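Local structure of putative Oleoyl-[acyl-carrier protein] thioesterase (Lactobacillus plantarum, 2OWN) at residues His16-Tyr20 with Tyr21-Arg25; Ala29-Thr32 with Thr33-Asp36; Tyr166-Phe170 with Phe171-Pro175; Arg177-Asn181 with Ala182-Asp186; Asp190-Ala194 with Thr195-Gln199. The protein probably hydrolyses the thioester of long-chain acyl groups, such as oleoyl, carried on acyl-carrier protein, releasing the free fatty acid. All coordinates share one frame; numbering follows the deposited sequence.

Contact 1. Residues His16-Tyr20 with Tyr21-Arg25; sequences HRITY and YECDR
H16 and E22 lock the tight half of this turn together. NE2 of H16 points at OE1 of E22 across 2.7 Å, nearly straight at 172°, arriving on the syn lone pair, with the carboxylate close to coplanar with the imidazole. T19 N adds a weak bond to the same oxygen, while OE2 of E22 accepts a hydrogen bond from Y21 OH of the second subunit. After strand 12-17 the chain closes a short 3-10 turn at residues 20-22: E22 N bonds to T19 O (3.1 Å), and C23 N to Y20 O. Y21 CG stands between its backbone N and carbonyl carbon (chi1 62°), which folds the ring back under T19; OG1 of T19 sits 3.1 Å above the ring plane, over its centre. The edge of Y21 in turn meets the face of Y20, centroids 5.4 Å apart. With an alanine in place of Y21, T19 would probably lose the ring beneath its hydroxyl and the second subunit's E22 its phenol partner. The partly exposed side is looser. R17 leans outward to D44 of the second subunit, and beyond C23 the chain leaves the turn, R25 reaching the C-terminal carboxylate of Q262.

Contact 2. Residues Ala29-Thr32 with Thr33-Asp36; sequences ATLT and TLID
T30 and T33 meet through the capping bond that opens helix 31-48: T33 N donates to T30 OG1 across 3.1 Å at 168°. T30 is the N-cap, and its hydroxyl reaches the first turn because OG1 stands between the backbone N and the carbonyl carbon (chi1 64°). The backbone of T30 is used too, its O accepting from L34 N at 3.0 Å, and the helical pattern continues from I35 N to L31 O and from D36 N to T32 O (2.9 Å). Replacing T30 with a valine would probably leave T33 N without its acceptor and the helix start less firmly fixed. The other two hydroxyls bind outside the turn, T33 OG1 to E22 O and T32 OG1 chiefly to D186 OD1, with A182 O also near, so both buried hydroxyls have partners. T32 and D36 run side by side in the same direction, CG2 of T32 lying 3.8 Å from OD2 of D36. The apolar touches are lighter: CB of A29 is 4.1 Å from CG2 of T33, and the CD2 methyls of L31 and L34 are 4.2 Å apart. Away from the turn, L31, T32 and I35 lie against F185 of helix 184-191, L31, L34 and I35 rest on strand 61-72, L31 also touches strand 200-209, and F171 of the second subunit packs on T30 and T32.

Contact 3. Residues Tyr166-Phe170 with Phe171-Pro175; sequences YHVRF and FDIDP. With SO4 (sulfate ion), chain C.
D172 folds back on R169, and its side chain can be followed outward atom by atom. CB lies 3.4 Å from R169 O and also brushes CG1 of V168. CG, placed anti to its own carbonyl carbon (chi1 -64°), turns toward the backbone N of R169. At the tip, OD2 accepts from R169 N across 2.8 Å at 164°, the donor lying 38° out of the carboxylate plane, and it also touches CB of R169. Water 1 donates both to this OD2 and to H167 O, each at 2.6 Å, while OD1 lies against the ring of H183. In return D172 N bonds to R169 O (3.2 Å), and I173 N to F170 O follows, making a tight turn between strand 162-167 and the short, weakly bonded strand at about 173-174, which pairs with 178-179 in the C-terminal hotdog region. I173 crosses V168 at about a right angle, CD1 of I173 being 3.8 Å from CG1 of V168. Upstream, a sulfate ion, probably from the crystallisation liquor, is held by H167 N at O1 (2.9 Å) and H167 ND1 at O4, with a weak bond from R169 NH2 at O3. H167 N of the second subunit binds the same ion, which therefore sits at the dimer interface.

Contact 4. Residues Arg177-Asn181 with Ala182-Asp186; sequences RHVNN and AHYFD
N180 and H183 stand at about a right angle, the amide plane of N180 turned 81° from the imidazole of H183, with CB of N180 3.9 Å from CD2 of H183. The amide is carried by a CG anti to the backbone N (chi1 180°), which brings OD1 back over the chain to accept from A182 N across 3.3 Å, the donor well above the amide plane. That bond makes an Asx turn, and the main chain tightens it with H183 N to N180 O and Y184 N to N181 O. H183 is held from its other side: ND1 donates to OD2 of D186 across 2.7 Å, in the ring plane and on the syn side of the carboxylate, which fixes the rotation of the imidazole. The Y184 ring presents an edge to N180 O, and CD1 of Y184 comes 3.3 Å from N181 O. CG1 of V179 is a looser neighbour, 4.4 Å from CE1 of Y184, while a water 2.7 Å from Y184 OH gives a weak hydrogen bond to V179 O. Beyond the turn, N180 ND2 makes a weak bond to D36 OD1, Y184 OH bonds to V213 N, and F185 packs on V205 and V207 of strand 200-209. The turn thus joins the short, weakly bonded strand 178-179 to helix 184-191, which lies against helix 31-48, an arrangement consistent with a double-hotdog acyl-ACP thioesterase.

Contact 5. Residues Asp190-Ala194 with Thr195-Gln199; sequences DTLPA and TFLLQ
P193 O and L197 N bond across the first turn of a short helix, 194-197, with P193 at the N-cap position, just after helix 184-191 of the C-terminal hotdog region. P193 O accepts two N-H groups: L197 N lies in the carbonyl plane at 3.1 Å with a nearly straight 173°, and F196 N adds a weak bond. L198 N reaches A194 O at 2.8 Å. On the apolar side, L192 crosses F196 obliquely, CD1 of L192 being 3.7 Å from CE1 of F196, and the same methyl lies 4.1 Å from CD2 of L197. CD of P193 packs 4.0 Å from CB of F196, whose CG is anti to the backbone N (chi1 180°), swinging the ring up beside L192. A second shell sets these groups in place. The F196 ring is stacked with H200 and meets W254 edge-to-face, while W254 also touches L192 and L197 from strand 246-256. From the second subunit, Y215 OH bonds to A194 N, and F170 packs on A194, L197 and L198. On the exposed side, T195 stands at about a right angle to the P193 ring, its OG1 3.8 Å from CG of P193.

Along the chain the five contacts follow in series, none enclosing or crossing another. Contact 1 turns the end of strand 12-17 toward helix 31-48, whose start contact 2 caps; E22 O joins them through T30 N. After the rest of the N-terminal region, contact 3 closes a similar turn behind strand 162-167, and contact 4 carries the chain from the small hairpin into helix 184-191, with D172 O bonded to N180 N. Hydrogen bonds between the starts of helices 31-48 and 184-191 tie contact 4 to contact 2, linking the N- and C-terminal family regions. Contact 5 ends the second of these helices; Y166 OH to D190 OD2 returns it to contact 3, and L198 packs on R25 of contact 1. All five touch the second subunit.

Contact 1. Residues His16-Tyr20 with Tyr21-Arg25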
# COMPACT_ATOMS: atom_id res chain seq x y z
N HIS B 16 -0.24 -15.74 4.41
CA HIS B 16 -0.26 -14.53 3.59
C HIS B 16 0.92 -14.53 2.61
O HIS B 16 2.07 -14.69 3.03
CB HIS B 16 -0.21 -13.25 4.44
CG HIS B 16 -0.23 -11.99 3.62
ND1 HIS B 16 -1.40 -11.42 3.16
CD2 HIS B 16 0.78 -11.22 3.15
CE1 HIS B 16 -1.11 -10.36 2.44
NE2 HIS B 16 0.20 -10.20 2.42
N ARG B 17 0.60 -14.28 1.35
CA ARG B 17 1.56 -14.20 0.27
C ARG B 17 1.97 -12.73 0.23
O ARG B 17 1.13 -11.85 -0.03
CB ARG B 17 0.93 -14.70 -1.05
CG ARG B 17 1.75 -14.55 -2.30
CD ARG B 17 1.66 -13.17 -2.95
NE ARG B 17 2.44 -13.19 -4.15
CZ ARG B 17 2.02 -13.55 -5.36
NH1 ARG B 17 0.75 -13.94 -5.63
NH2 ARG B 17 2.91 -13.51 -6.33
N ILE B 18 3.27 -12.48 0.40
CA ILE B 18 3.84 -11.12 0.36
C ILE B 18 3.96 -10.75 -1.12
O ILE B 18 4.62 -11.46 -1.88
CB ILE B 18 5.23 -11.05 1.03
CG1 ILE B 18 5.18 -11.44 2.51
CG2 ILE B 18 5.87 -9.63 0.90
CD1 ILE B 18 4.44 -10.47 3.43
N THR B 19 3.27 -9.67 -1.52
CA THR B 19 3.27 -9.18 -2.91
C THR B 19 4.38 -8.16 -3.10
O THR B 19 4.88 -7.59 -2.12
CB THR B 19 1.91 -8.53 -3.28
OG1 THR B 19 1.68 -7.37 -2.47
CG2 THR B 19 0.76 -9.51 -3.09
N TYR B 20 4.75 -7.92 -4.37
CA TYR B 20 5.79 -6.92 -4.75
C TYR B 20 5.41 -5.49 -4.21
O TYR B 20 6.29 -4.75 -3.75
CB TYR B 20 6.04 -6.90 -6.29
CG TYR B 20 4.91 -6.28 -7.08
CD1 TYR B 20 3.81 -7.04 -7.50
CD2 TYR B 20 4.90 -4.87 -7.33
CE1 TYR B 20 2.73 -6.42 -8.18
CE2 TYR B 20 3.83 -4.25 -7.98
CZ TYR B 20 2.75 -5.04 -8.40
OH TYR B 20 1.75 -4.44 -9.05
N TYR B 21 4.11 -5.16 -4.28
CA TYR B 21 3.57 -3.86 -3.84
C TYR B 21 3.54 -3.67 -2.32
O TYR B 21 3.39 -2.54 -1.86
CB TYR B 21 2.22 -3.52 -4.50
CG TYR B 21 1.05 -4.44 -4.24
CD1 TYR B 21 0.17 -4.22 -3.16
CD2 TYR B 21 0.77 -5.51 -5.12
CE1 TYR B 21 -0.96 -5.07 -2.94
CE2 TYR B 21 -0.35 -6.37 -4.92
CZ TYR B 21 -1.20 -6.14 -3.82
OH TYR B 21 -2.28 -6.96 -3.66
N GLU B 22 3.65 -4.77 -1.56
CA GLU B 22 3.78 -4.75 -0.09
C GLU B 22 5.28 -4.62 0.33
O GLU B 22 5.57 -4.53 1.52
CB GLU B 22 3.17 -6.01 0.52
CG GLU B 22 1.65 -6.03 0.49
CD GLU B 22 1.02 -7.37 0.90
OE1 GLU B 22 1.75 -8.37 1.11
OE2 GLU B 22 -0.22 -7.43 1.00
N CYS B 23 6.21 -4.63 -0.64
CA CYS B 23 7.65 -4.54 -0.42
C CYS B 23 8.22 -3.22 -0.89
O CYS B 23 7.60 -2.51 -1.69
CB CYS B 23 8.38 -5.66 -1.18
SG CYS B 23 7.94 -7.30 -0.66
N ASP B 24 9.43 -2.95 -0.40
CA ASP B 24 10.21 -1.76 -0.75
C ASP B 24 11.06 -2.15 -1.97
O ASP B 24 10.89 -3.26 -2.55
CB ASP B 24 10.99 -1.19 0.49
CG ASP B 24 12.06 -2.13 1.07
OD1 ASP B 24 12.62 -2.99 0.37
OD2 ASP B 24 12.36 -1.98 2.27
N ARG B 25 11.98 -1.27 -2.36
CA ARG B 25 12.89 -1.52 -3.50
C ARG B 25 13.89 -2.70 -3.34
O ARG B 25 14.38 -3.20 -4.36
CB ARG B 25 13.63 -0.24 -3.95
CG ARG B 25 14.53 0.44 -2.90
CD ARG B 25 15.35 1.56 -3.52
NE ARG B 25 16.23 1.06 -4.58
CZ ARG B 25 17.03 1.79 -5.37
NH1 ARG B 25 17.13 3.13 -5.26
NH2 ARG B 25 17.75 1.16 -6.29

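Contact 2. Residues Ala29-Thr32 with Thr33-Asp36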
# COMPACT_ATOMS: atom_id res chain seq x y z
N ALA B 29 9.38 -6.90 2.64
CA ALA B 29 8.19 -6.25 3.21
C ALA B 29 8.55 -5.02 4.04
O ALA B 29 9.56 -5.01 4.74
CB ALA B 29 7.39 -7.23 4.09
N THR B 30 7.74 -3.98 3.90
CA THR B 30 7.92 -2.74 4.64
C THR B 30 7.31 -2.92 6.04
O THR B 30 6.57 -3.90 6.28
CB THR B 30 7.18 -1.57 3.98
OG1 THR B 30 5.77 -1.83 4.00
CG2 THR B 30 7.65 -1.35 2.52
N LEU B 31 7.63 -1.99 6.95
CA LEU B 31 7.03 -1.97 8.31
C LEU B 31 5.51 -1.76 8.25
O LEU B 31 4.79 -2.30 9.09
CB LEU B 31 7.66 -0.92 9.26
CG LEU B 31 8.98 -1.29 9.90
CD1 LEU B 31 9.66 -0.08 10.56
CD2 LEU B 31 8.76 -2.43 10.90
N THR B 32 5.07 -0.93 7.29
CA THR B 32 3.64 -0.66 7.01
C THR B 32 2.95 -2.02 6.74
O THR B 32 1.97 -2.33 7.42
CB THR B 32 3.45 0.31 5.84
OG1 THR B 32 4.21 1.50 6.10
CG2 THR B 32 1.98 0.67 5.64
N THR B 33 3.53 -2.82 5.84
CA THR B 33 3.03 -4.18 5.52
C THR B 33 3.03 -5.13 6.73
O THR B 33 2.06 -5.87 6.91
CB THR B 33 3.81 -4.85 4.37
OG1 THR B 33 3.54 -4.11 3.18
CG2 THR B 33 3.42 -6.36 4.15
N LEU B 34 4.10 -5.09 7.54
CA LEU B 34 4.26 -5.94 8.74
C LEU B 34 3.10 -5.71 9.72
O LEU B 34 2.48 -6.69 10.14
CB LEU B 34 5.60 -5.72 9.44
CG LEU B 34 5.98 -6.73 10.54
CD1 LEU B 34 6.22 -8.10 9.92
CD2 LEU B 34 7.21 -6.27 11.29
N ILE B 35 2.81 -4.44 10.02
CA ILE B 35 1.67 -4.07 10.90
C ILE B 35 0.33 -4.38 10.19
O ILE B 35 -0.59 -4.87 10.86
CB ILE B 35 1.73 -2.58 11.37
CG1 ILE B 35 2.98 -2.35 12.23
CG2 ILE B 35 0.49 -2.17 12.16
CD1 ILE B 35 3.08 -3.18 13.51
N ASP B 36 0.24 -4.09 8.88
CA ASP B 36 -0.97 -4.40 8.07
C ASP B 36 -1.43 -5.87 8.18
O ASP B 36 -2.61 -6.12 8.47
CB ASP B 36 -0.78 -4.05 6.57
CG ASP B 36 -0.95 -2.56 6.22
OD1 ASP B 36 -1.57 -1.77 6.96
OD2 ASP B 36 -0.48 -2.21 5.11

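Contact 3. Residues Tyr166-Phe170 with Phe171-Pro175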
# COMPACT_ATOMS: atom_id res chain seq x y z
N TYR B 166 4.76 15.91 5.87
CA TYR B 166 3.89 14.95 5.16
C TYR B 166 2.45 15.38 5.35
O TYR B 166 2.07 15.83 6.44
CB TYR B 166 4.06 13.52 5.67
CG TYR B 166 5.43 12.95 5.47
CD1 TYR B 166 5.76 12.27 4.28
CD2 TYR B 166 6.43 13.08 6.47
CE1 TYR B 166 7.06 11.72 4.08
CE2 TYR B 166 7.73 12.53 6.27
CZ TYR B 166 8.04 11.86 5.09
OH TYR B 166 9.28 11.34 4.91
N HIS B 167 1.65 15.26 4.28
CA HIS B 167 0.23 15.60 4.28
C HIS B 167 -0.53 14.28 4.36
O HIS B 167 -0.15 13.30 3.70
CB HIS B 167 -0.13 16.38 3.03
CG HIS B 167 0.58 17.69 2.92
ND1 HIS B 167 1.85 17.81 2.40
CD2 HIS B 167 0.21 18.94 3.28
CE1 HIS B 167 2.23 19.07 2.44
NE2 HIS B 167 1.25 19.78 2.98
N VAL B 168 -1.60 14.26 5.17
CA VAL B 168 -2.44 13.06 5.35
C VAL B 168 -3.34 12.98 4.11
O VAL B 168 -4.06 13.94 3.81
CB VAL B 168 -3.28 13.11 6.65
CG1 VAL B 168 -4.13 11.84 6.82
CG2 VAL B 168 -2.37 13.27 7.85
N ARG B 169 -3.28 11.85 3.41
CA ARG B 169 -4.04 11.61 2.17
C ARG B 169 -5.36 10.91 2.41
O ARG B 169 -5.59 10.36 3.49
CB ARG B 169 -3.24 10.73 1.22
CG ARG B 169 -1.99 11.38 0.78
CD ARG B 169 -1.15 10.41 0.04
NE ARG B 169 0.09 11.06 -0.29
CZ ARG B 169 1.22 10.46 -0.64
NH1 ARG B 169 1.35 9.13 -0.73
NH2 ARG B 169 2.27 11.23 -0.88
N PHE B 170 -6.21 10.92 1.37
CA PHE B 170 -7.52 10.26 1.38
C PHE B 170 -7.34 8.75 1.64
O PHE B 170 -7.98 8.24 2.56
CB PHE B 170 -8.32 10.53 0.10
CG PHE B 170 -9.68 9.89 0.11
CD1 PHE B 170 -10.72 10.46 0.86
CD2 PHE B 170 -9.93 8.71 -0.63
CE1 PHE B 170 -12.01 9.87 0.88
CE2 PHE B 170 -11.21 8.10 -0.62
CZ PHE B 170 -12.26 8.68 0.14
N PHE B 171 -6.42 8.10 0.91
CA PHE B 171 -6.16 6.64 1.10
C PHE B 171 -5.53 6.25 2.46
O PHE B 171 -5.50 5.06 2.76
CB PHE B 171 -5.38 5.97 -0.07
CG PHE B 171 -6.02 6.13 -1.45
CD1 PHE B 171 -7.43 6.15 -1.66
CD2 PHE B 171 -5.19 6.08 -2.60
CE1 PHE B 171 -7.99 6.26 -2.97
CE2 PHE B 171 -5.73 6.17 -3.92
CZ PHE B 171 -7.14 6.26 -4.10
N ASP B 172 -5.01 7.21 3.25
CA ASP B 172 -4.51 6.94 4.61
C ASP B 172 -5.66 6.59 5.60
O ASP B 172 -5.40 5.90 6.59
CB ASP B 172 -3.68 8.11 5.18
CG ASP B 172 -2.40 8.37 4.40
OD1 ASP B 172 -1.78 7.43 3.90
OD2 ASP B 172 -1.99 9.54 4.34
N ILE B 173 -6.89 7.06 5.33
CA ILE B 173 -8.09 6.79 6.15
C ILE B 173 -8.66 5.45 5.65
O ILE B 173 -9.26 5.41 4.58
CB ILE B 173 -9.14 7.95 6.10
CG1 ILE B 173 -8.63 9.22 6.81
CG2 ILE B 173 -10.43 7.57 6.83
CD1 ILE B 173 -7.42 9.93 6.23
N ASP B 174 -8.48 4.37 6.42
CA ASP B 174 -8.95 3.00 6.05
C ASP B 174 -10.50 2.83 6.34
O ASP B 174 -11.11 3.77 6.89
CB ASP B 174 -8.00 1.92 6.66
CG ASP B 174 -8.21 1.68 8.16
OD1 ASP B 174 -8.51 2.64 8.89
OD2 ASP B 174 -8.03 0.53 8.60
N PRO B 175 -11.14 1.68 5.94
CA PRO B 175 -12.59 1.40 6.13
C PRO B 175 -13.36 1.80 7.41
O PRO B 175 -14.56 2.03 7.30
CB PRO B 175 -12.65 -0.12 5.92
CG PRO B 175 -11.66 -0.30 4.83
CD PRO B 175 -10.52 0.55 5.21
S SO4 C . 3.79 14.70 0.83
O1 SO4 C . 2.91 14.23 1.88
O2 SO4 C . 5.17 14.69 1.29
O3 SO4 C . 3.72 13.86 -0.34
O4 SO4 C . 3.40 16.06 0.46
O HOH W 1 0.21 10.68 3.70
O HOH W 2 -9.76 6.36 2.27

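Contact 4. Residues Arg177-Asn181 with Ala182-Asp186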
# COMPACT_ATOMS: atom_id res chain seq x y z
N ARG B 177 -13.17 4.73 9.00
CA ARG B 177 -13.22 6.22 9.01
C ARG B 177 -12.15 6.91 9.93
O ARG B 177 -12.40 7.98 10.51
CB ARG B 177 -14.66 6.71 9.30
CG ARG B 177 -15.73 6.15 8.35
CD ARG B 177 -17.12 6.68 8.71
N HIS B 178 -10.97 6.28 10.04
CA HIS B 178 -9.82 6.77 10.84
C HIS B 178 -8.49 6.52 10.10
O HIS B 178 -8.40 5.55 9.33
CB HIS B 178 -9.75 6.09 12.21
CG HIS B 178 -10.97 6.30 13.06
ND1 HIS B 178 -11.98 5.36 13.15
CD2 HIS B 178 -11.35 7.34 13.84
CE1 HIS B 178 -12.92 5.81 13.96
NE2 HIS B 178 -12.57 7.01 14.39
N VAL B 179 -7.48 7.37 10.36
CA VAL B 179 -6.14 7.25 9.73
C VAL B 179 -5.42 6.01 10.30
O VAL B 179 -5.09 6.00 11.49
CB VAL B 179 -5.25 8.52 9.92
CG1 VAL B 179 -3.82 8.33 9.37
CG2 VAL B 179 -5.90 9.70 9.24
N ASN B 180 -5.22 5.01 9.43
CA ASN B 180 -4.57 3.72 9.74
C ASN B 180 -3.16 3.93 10.33
O ASN B 180 -2.35 4.65 9.73
CB ASN B 180 -4.54 2.84 8.45
CG ASN B 180 -3.88 1.46 8.61
OD1 ASN B 180 -3.63 0.96 9.70
ND2 ASN B 180 -3.63 0.82 7.46
N ASN B 181 -2.94 3.34 11.53
CA ASN B 181 -1.64 3.44 12.23
C ASN B 181 -0.42 2.94 11.44
O ASN B 181 0.67 3.44 11.65
CB ASN B 181 -1.67 2.77 13.63
CG ASN B 181 -2.55 3.53 14.63
OD1 ASN B 181 -3.44 4.30 14.27
ND2 ASN B 181 -2.29 3.29 15.90
N ALA B 182 -0.64 1.96 10.55
CA ALA B 182 0.42 1.39 9.69
C ALA B 182 1.07 2.43 8.76
O ALA B 182 2.28 2.35 8.54
CB ALA B 182 -0.11 0.21 8.87
N HIS B 183 0.27 3.38 8.25
CA HIS B 183 0.78 4.47 7.38
C HIS B 183 1.76 5.44 8.03
O HIS B 183 2.46 6.13 7.30
CB HIS B 183 -0.36 5.23 6.66
CG HIS B 183 -1.04 4.40 5.61
ND1 HIS B 183 -0.36 3.92 4.51
CD2 HIS B 183 -2.32 3.99 5.48
CE1 HIS B 183 -1.20 3.23 3.76
NE2 HIS B 183 -2.39 3.26 4.32
N TYR B 184 1.80 5.49 9.38
CA TYR B 184 2.79 6.31 10.12
C TYR B 184 4.21 5.84 9.72
O TYR B 184 5.09 6.69 9.60
CB TYR B 184 2.62 6.24 11.64
CG TYR B 184 1.45 7.00 12.27
CD1 TYR B 184 0.11 6.72 11.96
CD2 TYR B 184 1.69 7.93 13.31
CE1 TYR B 184 -0.98 7.40 12.61
CE2 TYR B 184 0.61 8.62 13.97
CZ TYR B 184 -0.71 8.34 13.61
OH TYR B 184 -1.75 9.00 14.23
N PHE B 185 4.41 4.52 9.51
CA PHE B 185 5.71 3.95 9.04
C PHE B 185 6.16 4.47 7.68
O PHE B 185 7.37 4.49 7.42
CB PHE B 185 5.74 2.41 9.10
CG PHE B 185 5.76 1.88 10.50
CD1 PHE B 185 6.98 1.89 11.22
CD2 PHE B 185 4.61 1.39 11.12
CE1 PHE B 185 7.05 1.40 12.55
CE2 PHE B 185 4.66 0.88 12.46
CZ PHE B 185 5.88 0.90 13.17
N ASP B 186 5.21 4.86 6.81
CA ASP B 186 5.51 5.48 5.51
C ASP B 186 6.27 6.79 5.74
O ASP B 186 7.25 7.04 5.07
CB ASP B 186 4.26 5.86 4.68
CG ASP B 186 3.33 4.67 4.35
OD1 ASP B 186 3.77 3.51 4.37
OD2 ASP B 186 2.15 4.94 4.05
O HOH W 3 -4.35 8.67 13.52

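Contact 5. Residues Asp190-Ala194 with Thr195-Gln199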
# COMPACT_ATOMS: atom_id res chain seq x y z
N ASP B 190 10.49 6.93 5.53
CA ASP B 190 10.84 7.89 4.45
C ASP B 190 11.62 9.14 4.96
O ASP B 190 12.28 9.78 4.14
CB ASP B 190 9.63 8.32 3.62
CG ASP B 190 10.02 9.18 2.43
OD1 ASP B 190 10.78 8.67 1.57
OD2 ASP B 190 9.65 10.37 2.42
N THR B 191 11.51 9.49 6.25
CA THR B 191 12.30 10.61 6.85
C THR B 191 13.82 10.37 6.65
O THR B 191 14.56 11.31 6.37
CB THR B 191 12.02 10.83 8.36
OG1 THR B 191 10.62 11.01 8.57
CG2 THR B 191 12.79 12.07 8.92
N LEU B 192 14.23 9.09 6.76
CA LEU B 192 15.61 8.66 6.56
C LEU B 192 15.91 8.60 5.05
O LEU B 192 15.02 8.22 4.27
CB LEU B 192 15.86 7.28 7.18
CG LEU B 192 15.62 7.15 8.69
CD1 LEU B 192 15.63 5.67 9.10
CD2 LEU B 192 16.62 7.97 9.49
N PRO B 193 17.16 8.94 4.62
CA PRO B 193 17.47 8.92 3.19
C PRO B 193 17.68 7.49 2.65
O PRO B 193 17.99 6.57 3.43
CB PRO B 193 18.76 9.73 3.12
CG PRO B 193 19.43 9.43 4.39
CD PRO B 193 18.35 9.29 5.42
N ALA B 194 17.49 7.32 1.34
CA ALA B 194 17.69 6.03 0.63
C ALA B 194 19.11 5.44 0.85
O ALA B 194 19.23 4.22 0.95
CB ALA B 194 17.38 6.14 -0.88
N THR B 195 20.13 6.30 0.97
CA THR B 195 21.54 5.88 1.26
C THR B 195 21.65 5.14 2.62
O THR B 195 22.47 4.23 2.75
CB THR B 195 22.56 7.04 1.21
OG1 THR B 195 22.17 8.07 2.13
CG2 THR B 195 22.66 7.62 -0.20
N PHE B 196 20.84 5.55 3.60
CA PHE B 196 20.75 4.88 4.91
C PHE B 196 19.93 3.59 4.76
O PHE B 196 20.38 2.52 5.19
CB PHE B 196 20.12 5.78 5.99
CG PHE B 196 20.01 5.12 7.33
CD1 PHE B 196 18.87 4.36 7.67
CD2 PHE B 196 21.06 5.20 8.26
CE1 PHE B 196 18.77 3.69 8.91
CE2 PHE B 196 20.98 4.55 9.53
CZ PHE B 196 19.83 3.79 9.86
N LEU B 197 18.72 3.71 4.21
CA LEU B 197 17.76 2.58 4.04
C LEU B 197 18.28 1.40 3.23
O LEU B 197 17.99 0.25 3.57
CB LEU B 197 16.41 3.06 3.47
CG LEU B 197 15.63 4.08 4.32
CD1 LEU B 197 14.43 4.61 3.54
CD2 LEU B 197 15.20 3.46 5.64
N LEU B 198 19.05 1.70 2.17
CA LEU B 198 19.66 0.67 1.30
C LEU B 198 20.84 -0.10 1.92
O LEU B 198 21.25 -1.10 1.33
CB LEU B 198 20.03 1.26 -0.08
CG LEU B 198 18.83 1.65 -0.96
CD1 LEU B 198 19.30 2.50 -2.15
CD2 LEU B 198 18.00 0.42 -1.42
N GLN B 199 21.39 0.35 3.07
CA GLN B 199 22.50 -0.37 3.75
C GLN B 199 22.21 -0.66 5.25
O GLN B 199 23.14 -0.80 6.06
CB GLN B 199 23.81 0.39 3.50
CG GLN B 199 25.07 -0.48 3.69
CD GLN B 199 26.35 0.13 3.17
OE1 GLN B 199 26.38 1.22 2.58
NE2 GLN B 199 27.44 -0.60 3.41